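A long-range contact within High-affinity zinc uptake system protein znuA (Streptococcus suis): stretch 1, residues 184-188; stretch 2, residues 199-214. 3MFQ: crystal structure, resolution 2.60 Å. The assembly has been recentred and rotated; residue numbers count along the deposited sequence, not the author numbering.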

ATOM      1  N   LEU A 184       4.466   2.460 -14.493  1.00 55.94           N
ATOM      2  CA  LEU A 184       3.152   1.971 -14.082  1.00 52.41           C
ATOM      3  C   LEU A 184       2.006   2.623 -14.845  1.00 50.63           C
ATOM      4  O   LEU A 184       1.942   3.848 -14.970  1.00 49.83           O
ATOM      5  CB  LEU A 184       2.944   2.182 -12.579  1.00 51.73           C
ATOM      6  CG  LEU A 184       1.511   1.988 -12.072  1.00 54.71           C
ATOM      7  CD1 LEU A 184       1.111   0.522 -12.128  1.00 51.20           C
ATOM      8  CD2 LEU A 184       1.355   2.531 -10.659  1.00 53.84           C
ATOM      9  N   TYR A 185       1.099   1.793 -15.347  1.00 42.17           N
ATOM     10  CA  TYR A 185      -0.139   2.279 -15.941  1.00 41.64           C
ATOM     11  C   TYR A 185      -1.326   1.736 -15.154  1.00 42.76           C
ATOM     12  O   TYR A 185      -1.274   0.624 -14.630  1.00 42.49           O
ATOM     13  CB  TYR A 185      -0.251   1.856 -17.405  1.00 39.33           C
ATOM     14  CG  TYR A 185       0.862   2.373 -18.286  1.00 37.11           C
ATOM     15  CD1 TYR A 185       1.624   1.505 -19.054  1.00 36.45           C
ATOM     16  CD2 TYR A 185       1.152   3.726 -18.346  1.00 38.09           C
ATOM     17  CE1 TYR A 185       2.640   1.971 -19.860  1.00 36.68           C
ATOM     18  CE2 TYR A 185       2.168   4.201 -19.149  1.00 36.84           C
ATOM     19  CZ  TYR A 185       2.907   3.320 -19.902  1.00 36.42           C
ATOM     20  OH  TYR A 185       3.921   3.790 -20.702  1.00 41.71           O
ATOM     21  N   ALA A 186      -2.390   2.527 -15.074  1.00 51.65           N
ATOM     22  CA  ALA A 186      -3.594   2.120 -14.358  1.00 49.59           C
ATOM     23  C   ALA A 186      -4.827   2.803 -14.933  1.00 50.81           C
ATOM     24  O   ALA A 186      -4.825   4.013 -15.159  1.00 51.65           O
ATOM     25  CB  ALA A 186      -3.458   2.431 -12.879  1.00 49.35           C
ATOM     26  N   PRO A 187      -5.890   2.022 -15.172  1.00 53.30           N
ATOM     27  CA  PRO A 187      -7.139   2.564 -15.717  1.00 55.52           C
ATOM     28  C   PRO A 187      -7.830   3.479 -14.714  1.00 56.28           C
ATOM     29  O   PRO A 187      -8.891   4.026 -15.012  1.00 60.83           O
ATOM     30  CB  PRO A 187      -7.986   1.311 -15.959  1.00 55.04           C
ATOM     31  CG  PRO A 187      -7.446   0.305 -15.002  1.00 53.39           C
ATOM     32  CD  PRO A 187      -5.974   0.571 -14.943  1.00 52.30           C
ATOM     33  N   GLN A 188      -7.233   3.637 -13.538  1.00 53.36           N
ATOM     34  CA  GLN A 188      -7.802   4.500 -12.510  1.00 54.24           C
ATOM     35  C   GLN A 188      -6.747   5.387 -11.865  1.00 54.17           C
ATOM     36  O   GLN A 188      -5.553   5.092 -11.919  1.00 56.81           O
ATOM     37  CB  GLN A 188      -8.513   3.670 -11.442  1.00 56.30           C
ATOM     38  CG  GLN A 188      -9.175   4.505 -10.362  1.00 54.97           C
ATOM     39  CD  GLN A 188     -10.151   3.708  -9.529  1.00 60.04           C
ATOM     40  OE1 GLN A 188     -11.275   4.143  -9.288  1.00 68.01           O
ATOM     41  NE2 GLN A 188      -9.732   2.527  -9.094  1.00 58.35           N
ATOM     42  N   SER A 199     -12.265   6.181 -21.007  1.00 64.53           N
ATOM     43  CA  SER A 199     -11.210   6.801 -21.798  1.00 63.23           C
ATOM     44  C   SER A 199      -9.834   6.473 -21.229  1.00 64.94           C
ATOM     45  O   SER A 199      -8.836   6.490 -21.948  1.00 67.11           O
ATOM     46  CB  SER A 199     -11.402   8.317 -21.864  1.00 65.01           C
ATOM     47  OG  SER A 199     -11.156   8.915 -20.604  1.00 67.94           O
ATOM     48  N   ASP A 200      -9.783   6.179 -19.934  1.00 48.31           N
ATOM     49  CA  ASP A 200      -8.535   5.772 -19.300  1.00 45.48           C
ATOM     50  C   ASP A 200      -8.296   4.289 -19.520  1.00 46.24           C
ATOM     51  O   ASP A 200      -7.160   3.818 -19.505  1.00 46.61           O
ATOM     52  CB  ASP A 200      -8.563   6.087 -17.807  1.00 45.53           C
ATOM     53  CG  ASP A 200      -8.540   7.570 -17.532  1.00 47.16           C
ATOM     54  OD1 ASP A 200      -8.324   8.341 -18.487  1.00 46.35           O
ATOM     55  OD2 ASP A 200      -8.734   7.965 -16.364  1.00 52.05           O
ATOM     56  N   MET A 201      -9.383   3.554 -19.715  1.00 49.66           N
ATOM     57  CA  MET A 201      -9.292   2.154 -20.088  1.00 51.69           C
ATOM     58  C   MET A 201      -8.577   2.042 -21.426  1.00 51.49           C
ATOM     59  O   MET A 201      -7.601   1.302 -21.560  1.00 50.06           O
ATOM     60  CB  MET A 201     -10.689   1.544 -20.185  1.00 52.91           C
ATOM     61  CG  MET A 201     -11.415   1.483 -18.856  1.00 55.33           C
ATOM     62  SD  MET A 201     -10.807   0.137 -17.826  1.00 64.72           S
ATOM     63  CE  MET A 201     -11.540  -1.270 -18.655  1.00 55.73           C
ATOM     64  N   ILE A 202      -9.065   2.794 -22.408  1.00 61.48           N
ATOM     65  CA  ILE A 202      -8.491   2.804 -23.748  1.00 60.06           C
ATOM     66  C   ILE A 202      -7.058   3.302 -23.719  1.00 57.51           C
ATOM     67  O   ILE A 202      -6.167   2.703 -24.319  1.00 59.19           O
ATOM     68  CB  ILE A 202      -9.289   3.719 -24.683  1.00 61.34           C
ATOM     69  CG1 ILE A 202     -10.768   3.329 -24.676  1.00 65.30           C
ATOM     70  CG2 ILE A 202      -8.715   3.665 -26.088  1.00 63.46           C
ATOM     71  CD1 ILE A 202     -11.663   4.326 -25.381  1.00 69.92           C
ATOM     72  N   GLU A 203      -6.851   4.416 -23.028  1.00 43.77           N
ATOM     73  CA  GLU A 203      -5.518   4.961 -22.821  1.00 44.52           C
ATOM     74  C   GLU A 203      -4.572   3.841 -22.429  1.00 43.01           C
ATOM     75  O   GLU A 203      -3.475   3.717 -22.971  1.00 42.39           O
ATOM     76  CB  GLU A 203      -5.555   6.011 -21.711  1.00 47.57           C
ATOM     77  CG  GLU A 203      -5.169   7.411 -22.149  1.00 55.35           C
ATOM     78  CD  GLU A 203      -3.676   7.565 -22.361  1.00 69.71           C
ATOM     79  OE1 GLU A 203      -3.138   8.640 -22.017  1.00 75.58           O
ATOM     80  OE2 GLU A 203      -3.040   6.613 -22.864  1.00 67.58           O
ATOM     81  N   THR A 204      -5.014   3.018 -21.485  1.00 44.02           N
ATOM     82  CA  THR A 204      -4.210   1.912 -20.988  1.00 41.62           C
ATOM     83  C   THR A 204      -4.031   0.847 -22.061  1.00 40.46           C
ATOM     84  O   THR A 204      -2.935   0.321 -22.251  1.00 39.99           O
ATOM     85  CB  THR A 204      -4.840   1.280 -19.738  1.00 38.62           C
ATOM     86  OG1 THR A 204      -5.077   2.297 -18.757  1.00 40.88           O
ATOM     87  CG2 THR A 204      -3.916   0.229 -19.154  1.00 36.35           C
ATOM     88  N   VAL A 205      -5.115   0.533 -22.762  1.00 49.33           N
ATOM     89  CA  VAL A 205      -5.052  -0.426 -23.853  1.00 49.96           C
ATOM     90  C   VAL A 205      -3.969  -0.024 -24.841  1.00 50.35           C
ATOM     91  O   VAL A 205      -3.079  -0.811 -25.152  1.00 51.22           O
ATOM     92  CB  VAL A 205      -6.389  -0.522 -24.595  1.00 50.95           C
ATOM     93  CG1 VAL A 205      -6.262  -1.456 -25.786  1.00 54.22           C
ATOM     94  CG2 VAL A 205      -7.479  -0.994 -23.653  1.00 52.26           C
ATOM     95  N   ASN A 206      -4.047   1.209 -25.327  1.00 45.80           N
ATOM     96  CA  ASN A 206      -3.054   1.722 -26.263  1.00 46.41           C
ATOM     97  C   ASN A 206      -1.645   1.643 -25.691  1.00 44.68           C
ATOM     98  O   ASN A 206      -0.684   1.402 -26.417  1.00 44.94           O
ATOM     99  CB  ASN A 206      -3.376   3.163 -26.651  1.00 45.54           C
ATOM    100  CG  ASN A 206      -4.717   3.292 -27.345  1.00 49.00           C
ATOM    101  OD1 ASN A 206      -5.337   2.293 -27.710  1.00 48.72           O
ATOM    102  ND2 ASN A 206      -5.172   4.524 -27.531  1.00 51.46           N
ATOM    103  N   LEU A 207      -1.526   1.848 -24.383  1.00 41.48           N
ATOM    104  CA  LEU A 207      -0.232   1.756 -23.721  1.00 40.59           C
ATOM    105  C   LEU A 207       0.289   0.324 -23.733  1.00 41.19           C
ATOM    106  O   LEU A 207       1.479   0.088 -23.937  1.00 43.04           O
ATOM    107  CB  LEU A 207      -0.318   2.290 -22.289  1.00 41.12           C
ATOM    108  CG  LEU A 207       0.170   3.726 -22.066  1.00 40.40           C
ATOM    109  CD1 LEU A 207       0.606   4.374 -23.371  1.00 39.17           C
ATOM    110  CD2 LEU A 207      -0.892   4.569 -21.377  1.00 42.22           C
ATOM    111  N   ILE A 208      -0.608  -0.630 -23.514  1.00 39.59           N
ATOM    112  CA  ILE A 208      -0.246  -2.039 -23.564  1.00 36.56           C
ATOM    113  C   ILE A 208       0.247  -2.404 -24.957  1.00 39.35           C
ATOM    114  O   ILE A 208       1.253  -3.096 -25.112  1.00 39.04           O
ATOM    115  CB  ILE A 208      -1.439  -2.935 -23.211  1.00 35.10           C
ATOM    116  CG1 ILE A 208      -1.922  -2.639 -21.793  1.00 34.89           C
ATOM    117  CG2 ILE A 208      -1.065  -4.399 -23.354  1.00 38.95           C
ATOM    118  CD1 ILE A 208      -3.108  -3.470 -21.372  1.00 40.18           C
ATOM    119  N   ILE A 209      -0.467  -1.922 -25.968  1.00 49.58           N
ATOM    120  CA  ILE A 209      -0.132  -2.206 -27.356  1.00 48.32           C
ATOM    121  C   ILE A 209       1.202  -1.581 -27.736  1.00 47.92           C
ATOM    122  O   ILE A 209       2.032  -2.214 -28.386  1.00 51.46           O
ATOM    123  CB  ILE A 209      -1.210  -1.669 -28.313  1.00 50.25           C
ATOM    124  CG1 ILE A 209      -2.607  -2.048 -27.816  1.00 54.19           C
ATOM    125  CG2 ILE A 209      -0.977  -2.189 -29.721  1.00 48.56           C
ATOM    126  CD1 ILE A 209      -2.852  -3.535 -27.746  1.00 55.60           C
ATOM    127  N   ASP A 210       1.400  -0.333 -27.331  1.00 50.04           N
ATOM    128  CA  ASP A 210       2.623   0.388 -27.652  1.00 51.66           C
ATOM    129  C   ASP A 210       3.856  -0.360 -27.161  1.00 52.34           C
ATOM    130  O   ASP A 210       4.874  -0.418 -27.851  1.00 53.24           O
ATOM    131  CB  ASP A 210       2.589   1.796 -27.048  1.00 51.41           C
ATOM    132  CG  ASP A 210       1.587   2.707 -27.738  1.00 54.00           C
ATOM    133  OD1 ASP A 210       1.276   2.470 -28.925  1.00 56.54           O
ATOM    134  OD2 ASP A 210       1.114   3.665 -27.090  1.00 51.32           O
ATOM    135  N   HIS A 211       3.752  -0.943 -25.969  1.00 51.31           N
ATOM    136  CA  HIS A 211       4.898  -1.567 -25.315  1.00 49.18           C
ATOM    137  C   HIS A 211       4.857  -3.089 -25.355  1.00 51.01           C
ATOM    138  O   HIS A 211       5.715  -3.750 -24.771  1.00 51.16           O
ATOM    139  CB  HIS A 211       5.002  -1.090 -23.867  1.00 48.63           C
ATOM    140  CG  HIS A 211       5.213   0.385 -23.733  1.00 50.19           C
ATOM    141  ND1 HIS A 211       4.171   1.288 -23.743  1.00 47.88           N
ATOM    142  CD2 HIS A 211       6.343   1.114 -23.591  1.00 48.90           C
ATOM    143  CE1 HIS A 211       4.653   2.512 -23.611  1.00 47.21           C
ATOM    144  NE2 HIS A 211       5.968   2.433 -23.516  1.00 46.30           N
ATOM    145  N   ASN A 212       3.859  -3.640 -26.039  1.00 43.40           N
ATOM    146  CA  ASN A 212       3.747  -5.085 -26.186  1.00 42.73           C
ATOM    147  C   ASN A 212       3.726  -5.796 -24.840  1.00 47.55           C
ATOM    148  O   ASN A 212       4.490  -6.732 -24.609  1.00 52.44           O
ATOM    149  CB  ASN A 212       4.899  -5.621 -27.038  1.00 44.74           C
ATOM    150  CG  ASN A 212       5.013  -4.920 -28.377  1.00 48.89           C
ATOM    151  OD1 ASN A 212       6.039  -5.011 -29.052  1.00 43.90           O
ATOM    152  ND2 ASN A 212       3.961  -4.213 -28.767  1.00 51.27           N
ATOM    153  N   ILE A 213       2.846  -5.342 -23.953  1.00 38.14           N
ATOM    154  CA  ILE A 213       2.736  -5.916 -22.620  1.00 37.13           C
ATOM    155  C   ILE A 213       1.821  -7.135 -22.634  1.00 38.95           C
ATOM    156  O   ILE A 213       0.698  -7.070 -23.132  1.00 41.06           O
ATOM    157  CB  ILE A 213       2.210  -4.879 -21.612  1.00 33.69           C
ATOM    158  CG1 ILE A 213       3.064  -3.613 -21.668  1.00 31.21           C
ATOM    159  CG2 ILE A 213       2.196  -5.457 -20.210  1.00 39.44           C
ATOM    160  CD1 ILE A 213       2.592  -2.509 -20.755  1.00 32.42           C
ATOM    161  N   LYS A 214       2.305  -8.248 -22.090  1.00 62.68           N
ATOM    162  CA  LYS A 214       1.562  -9.506 -22.145  1.00 65.83           C
ATOM    163  C   LYS A 214       1.052  -9.957 -20.782  1.00 61.90           C
ATOM    164  O   LYS A 214       0.676 -11.114 -20.608  1.00 65.19           O
ATOM    165  CB  LYS A 214       2.416 -10.605 -22.787  1.00 67.35           C
ATOM    166  CG  LYS A 214       2.375 -10.615 -24.311  1.00 70.80           C
ATOM    167  CD  LYS A 214       3.592 -11.310 -24.905  1.00 73.15           C
ATOM    168  CE  LYS A 214       4.863 -10.506 -24.658  1.00 73.70           C
ATOM    169  NZ  LYS A 214       6.055 -11.115 -25.314  1.00 78.19           N
TER
HETATM  170  O   HOH W   1     -10.383   6.292 -14.996  1.00 35.28           O

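The end of a strand and the loop that follows it lie against one side of a helix, and the contact, 388 Å² summed over both sides, is held by packing and one bridging water, with no direct hydrogen bond across it. Tyr 185 is the main projection. With chi1 in the m well, the Tyr 185 ring reaches along the helix and lies against Leu 207, whose CG sits 3.5 Å from the centroid of that ring and 13° off the normal, a CH-pi contact over one face. At the ring edge, Ile 213 CD1 approaches Tyr 185 CD1 at 4.5 Å, so Ile 213, beyond the helix, borders the pocket that the ring occupies. The tip of the ring meets His 211, with Tyr 185 OH 3.3 Å from His 211 CE1; the two rings are oblique, their planes at 45°. His 211 ND1 donates to Leu 207 O at 3.0 Å, tying the imidazole to the residue that covers the tyrosine face.

Pro 187 makes the second bump. Pro 187 sits in a shallow notch between Met 201 and Thr 204, its CB 3.6 Å from Met 201 SD and its CA 3.7 Å from Thr 204 OG1. Thr 204 OG1 donates to Asp 200 O (2.7 Å), one turn back. Beside this, water 1 donates to both Pro 187 O and Asp 200 OD2, each at 2.7 Å, bridging loop and helix.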